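Local coordinates for protein beta-lactamase OXA-2 (Salmonella typhimurium, PDB 1K38) that hydrolyses beta-lactam antibiotics, oxacillin among them, as a class D serine beta-lactamase and so confers antibiotic resistance, at residues R11-E16 with V232-R237; K156-E161 with V200-W205. All coordinates share one frame; numbering follows the deposited sequence.

Both contacts centre on aromatic side chains beside the same mixed sheet, contact 1 between two helices and contact 2 between a helix end and a strand; they share no segment and their centres lie 21 Å apart. Contact 1 joins helix 11-16 to helix 226-238, about 19 Å from the centre of the chain, and relies on apolar packing alone. Contact 2 lies deeper, about 11 Å from that centre, where helix 147-158 meets strand 196-205; here ring packing sits beside an indole-carboxylate hydrogen bond made within the strand. In each, three of the four touching residues are buried. Along the chain, contact 2 is nested within the long excursion that contact 1 closes.

Contact 1: residues R11-E16 with V232-R237; sequences RKFFSE and VRAILR
Phe-13 lays one face of its ring on the helix surface formed by Ala-234 and Ile-235, and these three residues account for most of the 184 Å² buried here. The ring spans both neighbours: its CD1 side meets the methyl of the alanine, 3.6 Å from Phe-13 CD1 to Ala-234 CB, while the other ortho carbon meets the isoleucine, with Phe-13 CD2 at 3.5 Å from Ile-235 CG1. Backbone is covered as well, since Ile-235 CA and the carbonyl carbon of Ala-234 lie over the same face. The phenyl group is directed there by a first torsion that sets CG anti to its own carbonyl carbon (chi1 -68°). On the far helix, the same choice for Ile-235 (chi1 -67°) brings CG1 under the CD2 rim of the ring. From CG1 the chain runs on to CD1, which comes obliquely to the second phenylalanine at 4.3 Å from Phe-14 CE1, a looser touch.

The short helix axes approach to 9.9 Å and run at 149° to each other, roughly antiparallel. The nearest alpha carbons, Phe-13 CA and Ala-234 CA, are 7.0 Å apart; the ring lies against the flank of helix 226-238. Phe-14 carries the packing inward, stacking on Phe-38 and touching Ile-23 and Leu-214 of the sheet, and Ile-235 also reaches Ile-23. The contact thus joins the N-terminal and C-terminal helices over one side of the sheet, as in the alpha/beta domain of class D enzymes. Glu-16 and Arg-237 have opposite charges, but their charged groups remain 6.5 Å apart between Glu-16 OE2 and Arg-237 NH2. The closest contacts are all carbon to carbon, so between these two segments apolar burial and shape fit carry the contact.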
loop_
_atom_site.group_PDB
_atom_site.type_symbol
_atom_site.label_atom_id
_atom_site.label_comp_id
_atom_site.label_asym_id
_atom_site.label_seq_id
_atom_site.Cartn_x
_atom_site.Cartn_y
_atom_site.Cartn_z
ATOM N N ARG A 11 -25.599 -0.264 18.527
ATOM C CA ARG A 11 -25.314 -0.654 19.898
ATOM C C ARG A 11 -25.186 -2.171 19.981
ATOM O O ARG A 11 -24.467 -2.693 20.831
ATOM C CB ARG A 11 -26.421 -0.173 20.841
ATOM C CG ARG A 11 -26.193 -0.562 22.294
ATOM C CD ARG A 11 -27.067 0.249 23.237
ATOM N NE ARG A 11 -26.802 1.679 23.106
ATOM C CZ ARG A 11 -27.294 2.612 23.915
ATOM N NH1 ARG A 11 -28.083 2.271 24.925
ATOM N NH2 ARG A 11 -26.996 3.889 23.713
ATOM N N LYS A 12 -25.872 -2.879 19.087
ATOM C CA LYS A 12 -25.821 -4.336 19.090
ATOM C C LYS A 12 -24.411 -4.858 18.850
ATOM O O LYS A 12 -24.043 -5.918 19.354
ATOM C CB LYS A 12 -26.766 -4.918 18.034
ATOM C CG LYS A 12 -26.371 -4.627 16.598
ATOM C CD LYS A 12 -27.314 -5.332 15.640
ATOM C CE LYS A 12 -26.991 -5.003 14.196
ATOM N NZ LYS A 12 -27.903 -5.718 13.259
ATOM N N PHE A 13 -23.623 -4.118 18.079
ATOM C CA PHE A 13 -22.255 -4.532 17.799
ATOM C C PHE A 13 -21.375 -4.345 19.028
ATOM O O PHE A 13 -20.496 -5.163 19.300
ATOM C CB PHE A 13 -21.695 -3.747 16.613
ATOM C CG PHE A 13 -22.364 -4.073 15.305
ATOM C CD1 PHE A 13 -22.264 -5.350 14.758
ATOM C CD2 PHE A 13 -23.112 -3.113 14.633
ATOM C CE1 PHE A 13 -22.901 -5.664 13.560
ATOM C CE2 PHE A 13 -23.751 -3.415 13.437
ATOM C CZ PHE A 13 -23.647 -4.693 12.897
ATOM N N PHE A 14 -21.608 -3.271 19.776
ATOM C CA PHE A 14 -20.826 -3.026 20.980
ATOM C C PHE A 14 -21.234 -4.000 22.077
ATOM O O PHE A 14 -20.387 -4.523 22.794
ATOM C CB PHE A 14 -21.009 -1.588 21.472
ATOM C CG PHE A 14 -20.274 -0.568 20.649
ATOM C CD1 PHE A 14 -20.799 -0.109 19.447
ATOM C CD2 PHE A 14 -19.038 -0.085 21.065
ATOM C CE1 PHE A 14 -20.101 0.820 18.668
ATOM C CE2 PHE A 14 -18.334 0.841 20.296
ATOM C CZ PHE A 14 -18.865 1.295 19.097
ATOM N N SER A 15 -22.533 -4.249 22.200
ATOM C CA SER A 15 -23.023 -5.171 23.216
ATOM C C SER A 15 -22.573 -6.597 22.899
ATOM O O SER A 15 -22.299 -7.380 23.805
ATOM C CB SER A 15 -24.551 -5.103 23.305
ATOM O OG SER A 15 -25.157 -5.412 22.063
ATOM N N GLU A 16 -22.489 -6.924 21.611
ATOM C CA GLU A 16 -22.063 -8.252 21.186
ATOM C C GLU A 16 -20.698 -8.559 21.782
ATOM O O GLU A 16 -20.411 -9.691 22.167
ATOM C CB GLU A 16 -21.978 -8.325 19.659
ATOM C CG GLU A 16 -21.735 -9.731 19.122
ATOM C CD GLU A 16 -21.513 -9.760 17.622
ATOM O OE1 GLU A 16 -22.220 -9.026 16.901
ATOM O OE2 GLU A 16 -20.640 -10.527 17.160
ATOM N N VAL A 232 -15.335 -2.753 14.720
ATOM C CA VAL A 232 -15.237 -2.021 13.465
ATOM C C VAL A 232 -15.490 -2.914 12.256
ATOM O O VAL A 232 -16.240 -2.545 11.350
ATOM C CB VAL A 232 -13.854 -1.359 13.300
ATOM C CG1 VAL A 232 -13.761 -0.694 11.928
ATOM C CG2 VAL A 232 -13.640 -0.328 14.395
ATOM N N ARG A 233 -14.865 -4.085 12.232
ATOM C CA ARG A 233 -15.052 -4.987 11.106
ATOM C C ARG A 233 -16.505 -5.426 10.958
ATOM O O ARG A 233 -17.007 -5.525 9.841
ATOM C CB ARG A 233 -14.134 -6.206 11.236
ATOM C CG ARG A 233 -12.661 -5.887 10.997
ATOM C CD ARG A 233 -11.794 -7.122 11.195
ATOM N NE ARG A 233 -10.373 -6.846 10.984
ATOM C CZ ARG A 233 -9.770 -6.877 9.800
ATOM N NH1 ARG A 233 -10.461 -7.179 8.707
ATOM N NH2 ARG A 233 -8.475 -6.600 9.709
ATOM N N ALA A 234 -17.178 -5.678 12.078
ATOM C CA ALA A 234 -18.579 -6.094 12.035
ATOM C C ALA A 234 -19.417 -4.980 11.414
ATOM O O ALA A 234 -20.269 -5.225 10.559
ATOM C CB ALA A 234 -19.084 -6.410 13.437
ATOM N N ILE A 235 -19.165 -3.748 11.848
ATOM C CA ILE A 235 -19.895 -2.602 11.321
ATOM C C ILE A 235 -19.572 -2.370 9.844
ATOM O O ILE A 235 -20.478 -2.172 9.030
ATOM C CB ILE A 235 -19.588 -1.333 12.155
ATOM C CG1 ILE A 235 -20.177 -1.506 13.560
ATOM C CG2 ILE A 235 -20.157 -0.088 11.472
ATOM C CD1 ILE A 235 -19.889 -0.363 14.516
ATOM N N LEU A 236 -18.290 -2.410 9.486
ATOM C CA LEU A 236 -17.909 -2.209 8.094
ATOM C C LEU A 236 -18.554 -3.268 7.200
ATOM O O LEU A 236 -19.032 -2.963 6.107
ATOM C CB LEU A 236 -16.386 -2.245 7.942
ATOM C CG LEU A 236 -15.628 -1.055 8.538
ATOM C CD1 LEU A 236 -14.138 -1.210 8.260
ATOM C CD2 LEU A 236 -16.153 0.244 7.932
ATOM N N ARG A 237 -18.579 -4.512 7.665
ATOM C CA ARG A 237 -19.198 -5.573 6.881
ATOM C C ARG A 237 -20.697 -5.311 6.712
ATOM O O ARG A 237 -21.256 -5.555 5.639
ATOM C CB ARG A 237 -18.987 -6.943 7.542
ATOM C CG ARG A 237 -17.560 -7.490 7.450
ATOM C CD ARG A 237 -17.514 -8.977 7.805
ATOM N NE ARG A 237 -17.940 -9.242 9.177
ATOM C CZ ARG A 237 -17.147 -9.153 10.244
ATOM N NH1 ARG A 237 -15.871 -8.811 10.106
ATOM N NH2 ARG A 237 -17.632 -9.399 11.454
#

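Contact 2: residues K156-E161 with V200-W205; sequences KLYRNE and VGWVEW
Trp-202, the first residue of strand 200-205 to meet the helix end, presents one indole face to Tyr-158. Its first torsion (chi1 69°) leans the indole forward along the strand, NE1 directed at the Glu-204 carboxylate. Two parts of the tyrosine lie over the indole: Tyr-158 CB sits 4.2 Å from the centroid of the six-membered ring, a CH-pi contact over the face, and the phenol directs an edge at the five-membered ring in a T-shaped pair, centroids 5.2 Å apart and planes at 75°. At the indole's edge, Leu-157 CD2 approaches Trp-202 CH2 to 4.1 Å. The Leu-157 side chain is about 9 Å from that of Lys-189, which probably binds substrate: near that site, not in it.

Two residues on, the extended Glu-204 side chain runs out beside the indole. Its OE2 accepts the N-H through the anti lone pair, 2.9 Å from Trp-202 NE1 and nearly straight at 176°, in the indole plane, satisfying the buried N-H and probably restraining the ring's rotation. The same oxygen meets the phenol rim in its plane, 3.7 Å from Tyr-158 CE1. Arg-187 salt-bridges OE2 from the adjacent strand, probably balancing much of the carboxylate's charge.

Helix 147-158 closes in a Schellman motif: Asn-160 has positive phi, and Glu-161 N and Asn-160 N bond back to Lys-156 O and Leu-157 O. This end packs across strand 196-205, which runs between strands 184-192 and 208-217. Phe-211 of the latter meets both aromatic rings, Lys-173 of helix 166-175 touches Trp-202, and Phe-71 of the second subunit packs edge-to-face with Tyr-158.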
loop_
_atom_site.group_PDB
_atom_site.type_symbol
_atom_site.label_atom_id
_atom_site.label_comp_id
_atom_site.label_asym_id
_atom_site.label_seq_id
_atom_site.Cartn_x
_atom_site.Cartn_y
_atom_site.Cartn_z
ATOM N N LYS A 156 -7.727 14.281 5.399
ATOM C CA LYS A 156 -6.723 15.180 4.836
ATOM C C LYS A 156 -5.528 14.368 4.336
ATOM O O LYS A 156 -5.008 14.621 3.250
ATOM C CB LYS A 156 -6.281 16.212 5.876
ATOM C CG LYS A 156 -7.365 17.240 6.187
ATOM C CD LYS A 156 -6.874 18.361 7.091
ATOM C CE LYS A 156 -6.609 17.879 8.499
ATOM N NZ LYS A 156 -6.394 19.038 9.414
ATOM N N LEU A 157 -5.106 13.381 5.120
ATOM C CA LEU A 157 -3.991 12.517 4.736
ATOM C C LEU A 157 -4.333 11.782 3.438
ATOM O O LEU A 157 -3.519 11.690 2.518
ATOM C CB LEU A 157 -3.707 11.495 5.847
ATOM C CG LEU A 157 -2.628 10.445 5.551
ATOM C CD1 LEU A 157 -1.298 11.131 5.253
ATOM C CD2 LEU A 157 -2.481 9.504 6.749
ATOM N N TYR A 158 -5.544 11.242 3.385
ATOM C CA TYR A 158 -6.021 10.520 2.216
ATOM C C TYR A 158 -5.917 11.385 0.959
ATOM O O TYR A 158 -5.473 10.918 -0.093
ATOM C CB TYR A 158 -7.478 10.101 2.444
ATOM C CG TYR A 158 -8.159 9.481 1.242
ATOM C CD1 TYR A 158 -7.778 8.226 0.767
ATOM C CD2 TYR A 158 -9.200 10.144 0.595
ATOM C CE1 TYR A 158 -8.422 7.644 -0.323
ATOM C CE2 TYR A 158 -9.852 9.569 -0.496
ATOM C CZ TYR A 158 -9.459 8.318 -0.947
ATOM O OH TYR A 158 -10.118 7.741 -2.006
ATOM N N ARG A 159 -6.306 12.648 1.089
ATOM C CA ARG A 159 -6.303 13.587 -0.027
ATOM C C ARG A 159 -4.953 14.254 -0.280
ATOM O O ARG A 159 -4.836 15.081 -1.186
ATOM C CB ARG A 159 -7.360 14.671 0.213
ATOM C CG ARG A 159 -8.786 14.155 0.309
ATOM C CD ARG A 159 -9.321 13.769 -1.061
ATOM N NE ARG A 159 -10.655 13.183 -0.979
ATOM C CZ ARG A 159 -11.372 12.808 -2.034
ATOM N NH1 ARG A 159 -10.886 12.964 -3.257
ATOM N NH2 ARG A 159 -12.569 12.262 -1.863
ATOM N N ASN A 160 -3.942 13.895 0.511
ATOM C CA ASN A 160 -2.604 14.477 0.375
ATOM C C ASN A 160 -2.651 15.971 0.682
ATOM O O ASN A 160 -1.835 16.742 0.174
ATOM C CB ASN A 160 -2.069 14.261 -1.046
ATOM C CG ASN A 160 -2.012 12.794 -1.431
ATOM O OD1 ASN A 160 -1.382 11.985 -0.747
ATOM N ND2 ASN A 160 -2.673 12.443 -2.536
ATOM N N GLU A 161 -3.590 16.365 1.538
ATOM C CA GLU A 161 -3.785 17.770 1.902
ATOM C C GLU A 161 -3.022 18.266 3.124
ATOM O O GLU A 161 -3.124 19.442 3.476
ATOM C CB GLU A 161 -5.271 18.048 2.126
ATOM C CG GLU A 161 -6.160 17.690 0.963
ATOM C CD GLU A 161 -7.624 17.919 1.277
ATOM O OE1 GLU A 161 -8.025 17.698 2.441
ATOM O OE2 GLU A 161 -8.373 18.310 0.363
ATOM N N VAL A 200 -8.374 3.393 14.119
ATOM C CA VAL A 200 -8.782 4.421 13.170
ATOM C C VAL A 200 -8.139 4.127 11.827
ATOM O O VAL A 200 -7.080 3.497 11.762
ATOM C CB VAL A 200 -8.366 5.835 13.644
ATOM C CG1 VAL A 200 -8.857 6.064 15.071
ATOM C CG2 VAL A 200 -6.853 6.011 13.561
ATOM N N GLY A 201 -8.782 4.580 10.755
ATOM C CA GLY A 201 -8.241 4.336 9.430
ATOM C C GLY A 201 -9.334 4.402 8.391
ATOM O O GLY A 201 -10.315 5.116 8.570
ATOM N N TRP A 202 -9.168 3.664 7.303
ATOM C CA TRP A 202 -10.175 3.645 6.254
ATOM C C TRP A 202 -9.968 2.465 5.326
ATOM O O TRP A 202 -8.911 1.830 5.326
ATOM C CB TRP A 202 -10.153 4.957 5.441
ATOM C CG TRP A 202 -8.935 5.180 4.555
ATOM C CD1 TRP A 202 -8.724 4.672 3.297
ATOM C CD2 TRP A 202 -7.804 6.017 4.840
ATOM N NE1 TRP A 202 -7.537 5.151 2.784
ATOM C CE2 TRP A 202 -6.954 5.977 3.708
ATOM C CE3 TRP A 202 -7.429 6.801 5.939
ATOM C CZ2 TRP A 202 -5.749 6.693 3.647
ATOM C CZ3 TRP A 202 -6.225 7.517 5.875
ATOM C CH2 TRP A 202 -5.406 7.453 4.737
ATOM N N VAL A 203 -11.010 2.145 4.572
ATOM C CA VAL A 203 -10.924 1.077 3.596
ATOM C C VAL A 203 -11.262 1.728 2.258
ATOM O O VAL A 203 -12.293 2.394 2.118
ATOM C CB VAL A 203 -11.909 -0.077 3.904
ATOM C CG1 VAL A 203 -13.330 0.439 3.948
ATOM C CG2 VAL A 203 -11.750 -1.173 2.859
ATOM N N GLU A 204 -10.375 1.559 1.283
ATOM C CA GLU A 204 -10.579 2.149 -0.036
ATOM C C GLU A 204 -11.179 1.162 -1.007
ATOM O O GLU A 204 -10.740 0.012 -1.092
ATOM C CB GLU A 204 -9.257 2.625 -0.641
ATOM C CG GLU A 204 -8.313 3.273 0.317
ATOM C CD GLU A 204 -7.035 3.737 -0.353
ATOM O OE1 GLU A 204 -6.695 3.223 -1.442
ATOM O OE2 GLU A 204 -6.358 4.604 0.222
ATOM N N TRP A 205 -12.166 1.637 -1.757
ATOM C CA TRP A 205 -12.836 0.845 -2.777
ATOM C C TRP A 205 -12.778 1.644 -4.075
ATOM O O TRP A 205 -12.446 2.827 -4.069
ATOM C CB TRP A 205 -14.294 0.588 -2.391
ATOM C CG TRP A 205 -14.432 -0.346 -1.239
ATOM C CD1 TRP A 205 -14.481 -0.017 0.087
ATOM C CD2 TRP A 205 -14.492 -1.773 -1.300
ATOM N NE1 TRP A 205 -14.567 -1.153 0.854
ATOM C CE2 TRP A 205 -14.575 -2.246 0.029
ATOM C CE3 TRP A 205 -14.481 -2.702 -2.350
ATOM C CZ2 TRP A 205 -14.647 -3.609 0.338
ATOM C CZ3 TRP A 205 -14.551 -4.054 -2.045
ATOM C CH2 TRP A 205 -14.632 -4.495 -0.708
#